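Local coordinates for phosphonopyruvate hydrolase (PDB 2HJP), which hydrolyses the phosphorus-carbon bond of phosphonopyruvate to give pyruvate and phosphate, using a divalent metal ion such as magnesium, at the interface of chains A and B. Coordinates in Å, arbitrary orientation; residue numbers count along the deposited sequence, not the author numbering. Chains: chain A/B, Phosphonopyruvate hydrolase.

Contact 1: the interface of chains A and B. Residues chain A 47, 51-55, 57; chain B 276-277, 281.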
# COMPACT_ATOMS: atom_id res chain seq x y z
N SER A 47 0.04 -14.35 -7.21
CA SER A 47 1.24 -14.04 -7.99
C SER A 47 0.93 -14.24 -9.49
O SER A 47 1.40 -13.50 -10.33
CB SER A 47 2.47 -14.91 -7.54
OG SER A 47 2.09 -16.25 -7.75
N ALA A 51 1.32 -11.80 -12.84
CA ALA A 51 2.25 -12.24 -13.86
C ALA A 51 3.70 -12.32 -13.36
O ALA A 51 4.64 -11.86 -14.06
CB ALA A 51 2.16 -11.28 -15.17
N VAL A 52 3.86 -12.82 -12.13
CA VAL A 52 5.19 -13.06 -11.54
C VAL A 52 5.17 -14.49 -10.99
O VAL A 52 4.09 -15.03 -10.67
CB VAL A 52 5.59 -12.03 -10.44
CG1 VAL A 52 5.70 -10.65 -11.05
CG2 VAL A 52 4.66 -12.12 -9.20
N PRO A 53 6.35 -15.16 -10.93
CA PRO A 53 6.37 -16.53 -10.42
C PRO A 53 5.99 -16.64 -8.96
O PRO A 53 6.14 -15.67 -8.22
CB PRO A 53 7.83 -17.01 -10.65
CG PRO A 53 8.33 -16.11 -11.79
CD PRO A 53 7.67 -14.77 -11.45
N ASP A 54 5.48 -17.82 -8.59
CA ASP A 54 5.10 -18.13 -7.21
C ASP A 54 6.43 -18.61 -6.53
O ASP A 54 6.58 -19.79 -6.26
CB ASP A 54 4.04 -19.25 -7.23
CG ASP A 54 3.54 -19.64 -5.83
OD1 ASP A 54 3.06 -20.80 -5.65
OD2 ASP A 54 3.64 -18.78 -4.92
N ALA A 55 7.38 -17.70 -6.30
CA ALA A 55 8.67 -18.04 -5.73
C ALA A 55 9.05 -16.92 -4.78
O ALA A 55 10.17 -16.38 -4.85
CB ALA A 55 9.73 -18.15 -6.86
N ILE A 57 8.25 -13.89 -4.80
CA ILE A 57 8.63 -12.65 -5.45
C ILE A 57 7.64 -11.60 -5.12
O ILE A 57 7.98 -10.47 -4.89
CB ILE A 57 8.73 -12.85 -6.96
CG1 ILE A 57 9.98 -13.67 -7.25
CG2 ILE A 57 8.74 -11.46 -7.67
CD1 ILE A 57 10.10 -14.19 -8.68
N GLN B 276 3.40 -16.44 -16.13
CA GLN B 276 4.05 -15.80 -15.00
C GLN B 276 5.52 -15.41 -15.23
O GLN B 276 6.14 -14.81 -14.38
CB GLN B 276 3.98 -16.74 -13.78
CG GLN B 276 2.63 -16.74 -13.03
CD GLN B 276 2.64 -17.86 -11.97
OE1 GLN B 276 2.89 -19.05 -12.30
NE2 GLN B 276 2.40 -17.50 -10.71
N GLY B 277 6.08 -15.78 -16.38
CA GLY B 277 7.46 -15.42 -16.67
C GLY B 277 8.44 -16.46 -16.12
O GLY B 277 9.62 -16.14 -15.84
N MET B 281 12.58 -16.23 -15.19
CA MET B 281 13.04 -16.57 -13.88
C MET B 281 14.05 -17.72 -13.91
O MET B 281 15.02 -17.69 -13.14
CB MET B 281 11.87 -16.90 -12.92
CG MET B 281 12.35 -17.19 -11.49
SD MET B 281 11.14 -17.75 -10.32
CE MET B 281 10.50 -19.24 -11.16
O HOH W 1 4.79 -19.74 -10.82
O HOH W 2 7.71 -12.26 -14.30
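B:Gln276 and B:Met281 of one subunit flank A:Pro53 in the loop of the other that carries the proposed nucleophile A:Asp54, part of the two-fold symmetric contact between two copies of an enzyme that forms homodimers and homotetramers. B:Gln276, in the short loop between helices 269-275 and 278-288, buries the most surface. Its CG stands anti to the carbonyl carbon (chi1 -80°) and the chain runs on extended, so the side chain lies alongside the A:Val52 carbonyl and carries its amide toward A:Ser47 in helix 43-49. NE2 comes within 3.0 Å of A:Val52 O, but its N-H points away and no hydrogen bond forms. The other amide atom, OE1, works through water: water 1 sits 2.5 Å from B:Gln276 OE1 and takes a nearly straight bond from the backbone N-H of A:Asp54, with N at 3.0 Å. The water thus ties the partner's amide to the main chain of A:Asp54 and may steady the loop. Water 2 lies 3.1 Å from A:Ala51 O and 3.0 Å from B:Gln276 O, joining two carbonyls that can only accept. On the apolar side, B:Met281 starts from helix 278-288 with CG anti to the backbone N (chi1 -177°), then bends at chi3 (57°). It meets the proline ring tip to tip, and its sulfur also faces A:Ala55 CB. The bend brings the methyl CE of B:Met281 to 3.5 Å from A:Pro53 CB.

Contact 2: the interface of chains A and B. Residues chain A 237, 240-241, 243-245; chain B 245, 249, 266-267.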
# COMPACT_ATOMS: atom_id res chain seq x y z
N HIS A 237 -8.01 -23.08 -9.61
CA HIS A 237 -8.98 -23.22 -10.65
C HIS A 237 -9.65 -21.90 -11.05
O HIS A 237 -10.13 -21.75 -12.20
CB HIS A 237 -10.00 -24.28 -10.23
CG HIS A 237 -9.38 -25.60 -9.89
ND1 HIS A 237 -8.78 -25.84 -8.66
CD2 HIS A 237 -9.06 -26.66 -10.68
CE1 HIS A 237 -8.11 -26.99 -8.73
NE2 HIS A 237 -8.27 -27.50 -9.94
N ARG A 240 -7.20 -20.15 -13.48
CA ARG A 240 -7.13 -20.94 -14.69
C ARG A 240 -8.37 -20.70 -15.49
O ARG A 240 -8.26 -20.42 -16.69
CB ARG A 240 -6.89 -22.45 -14.39
CG ARG A 240 -5.42 -22.72 -14.12
CD ARG A 240 -5.26 -24.05 -13.27
NE ARG A 240 -5.43 -25.24 -14.13
CZ ARG A 240 -5.70 -26.44 -13.66
NH1 ARG A 240 -5.81 -26.62 -12.30
NH2 ARG A 240 -5.94 -27.40 -14.54
N ALA A 241 -9.53 -20.74 -14.85
CA ALA A 241 -10.76 -20.47 -15.57
C ALA A 241 -10.75 -19.04 -16.19
O ALA A 241 -11.23 -18.81 -17.33
CB ALA A 241 -12.01 -20.61 -14.62
N VAL A 243 -8.16 -17.14 -17.02
CA VAL A 243 -7.24 -17.06 -18.13
C VAL A 243 -7.85 -17.68 -19.37
O VAL A 243 -7.81 -17.08 -20.45
CB VAL A 243 -5.85 -17.75 -17.82
CG1 VAL A 243 -5.08 -18.04 -19.11
CG2 VAL A 243 -5.00 -16.86 -16.94
N GLY A 244 -8.49 -18.83 -19.20
CA GLY A 244 -9.08 -19.51 -20.33
C GLY A 244 -10.10 -18.65 -21.00
O GLY A 244 -10.07 -18.52 -22.23
N ALA A 245 -10.95 -17.99 -20.22
CA ALA A 245 -12.00 -17.20 -20.87
C ALA A 245 -11.54 -15.84 -21.38
O ALA A 245 -12.02 -15.34 -22.43
CB ALA A 245 -13.24 -17.03 -19.94
N ALA B 245 -16.79 -16.97 -16.81
CA ALA B 245 -16.16 -18.29 -16.72
C ALA B 245 -15.94 -18.79 -15.30
O ALA B 245 -16.03 -20.02 -15.01
CB ALA B 245 -14.82 -18.34 -17.52
N VAL B 249 -17.31 -22.36 -13.90
CA VAL B 249 -16.45 -23.40 -13.40
C VAL B 249 -16.83 -23.70 -11.92
O VAL B 249 -16.88 -24.85 -11.55
CB VAL B 249 -14.96 -23.00 -13.52
CG1 VAL B 249 -14.67 -21.90 -12.60
CG2 VAL B 249 -14.01 -24.12 -13.12
N LEU B 266 -9.87 -26.70 -18.67
CA LEU B 266 -9.12 -25.51 -18.20
C LEU B 266 -7.72 -25.30 -18.79
O LEU B 266 -7.06 -26.24 -19.16
CB LEU B 266 -8.89 -25.67 -16.66
CG LEU B 266 -10.16 -25.63 -15.81
CD1 LEU B 266 -9.86 -25.77 -14.30
CD2 LEU B 266 -10.87 -24.27 -16.06
N PRO B 267 -7.21 -24.05 -18.79
CA PRO B 267 -5.85 -23.89 -19.29
C PRO B 267 -5.05 -24.70 -18.20
O PRO B 267 -5.47 -24.78 -17.02
CB PRO B 267 -5.58 -22.37 -19.13
CG PRO B 267 -6.95 -21.78 -19.46
CD PRO B 267 -7.94 -22.75 -18.73
O HOH W 3 -6.02 -28.10 -17.45
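One face of the A:Arg240 guanidinium is covered by the methyl CD1 of B:Leu266, 4.2 Å above the plane and over its centre, while the edge, in plane, meets B:Pro267 O and water 3. The hydrogen bond from A:Arg240 NE to B:Pro267 O is 2.9 Å long and nearly straight (170° at H). It reaches the oxygen in the carbonyl plane, so the flat group is held by its edge and by its face together. A bend at chi3 (77°) turns the guanidinium toward this carbonyl. Along the same edge, water 3 lies 3.0 Å from A:Arg240 NH2 and 2.7 Å from B:Leu266 O, linking the arginine to consecutive carbonyls of the partner. B:Leu266 crosses both A:Arg240 and A:His237 at about a right angle; its CD1 also touches A:His237 CD2 at the imidazole, 3.8 Å away, and its CD2 rests against the backbone of A:Ala241. Beyond it the B:Pro267 ring lies against the backbone of A:Gly244, through CG at CA and N. Helix 237-256 of each subunit packs on its counterpart through aliphatic side chains: A:Ala241 CB meets B:Val249 CG1 at 3.6 Å. The patch joins two subunits, probably those of the homodimer, pairing their long helices and seating the segment that leads into helix 269-275 on the neighbour.

Contact 1 and contact 2 are about 18 Å apart, measured between the centres of their C-alpha atoms, and share no residue. Helix 269-275 of chain B connects them: it follows the segment that packs in contact 2 and ends just before the loop of contact 1. The C-terminal part of one subunit therefore runs over its neighbour, secured beside the long helix 237-256 and then beside the neighbour's active-site loop. The centre of contact 2 is about 17 Å from A:Asp54, and its part is more likely in assembly than in catalysis, whereas contact 1 reaches the backbone of A:Asp54 through a water. Two-fold symmetry repeats both with chains exchanged.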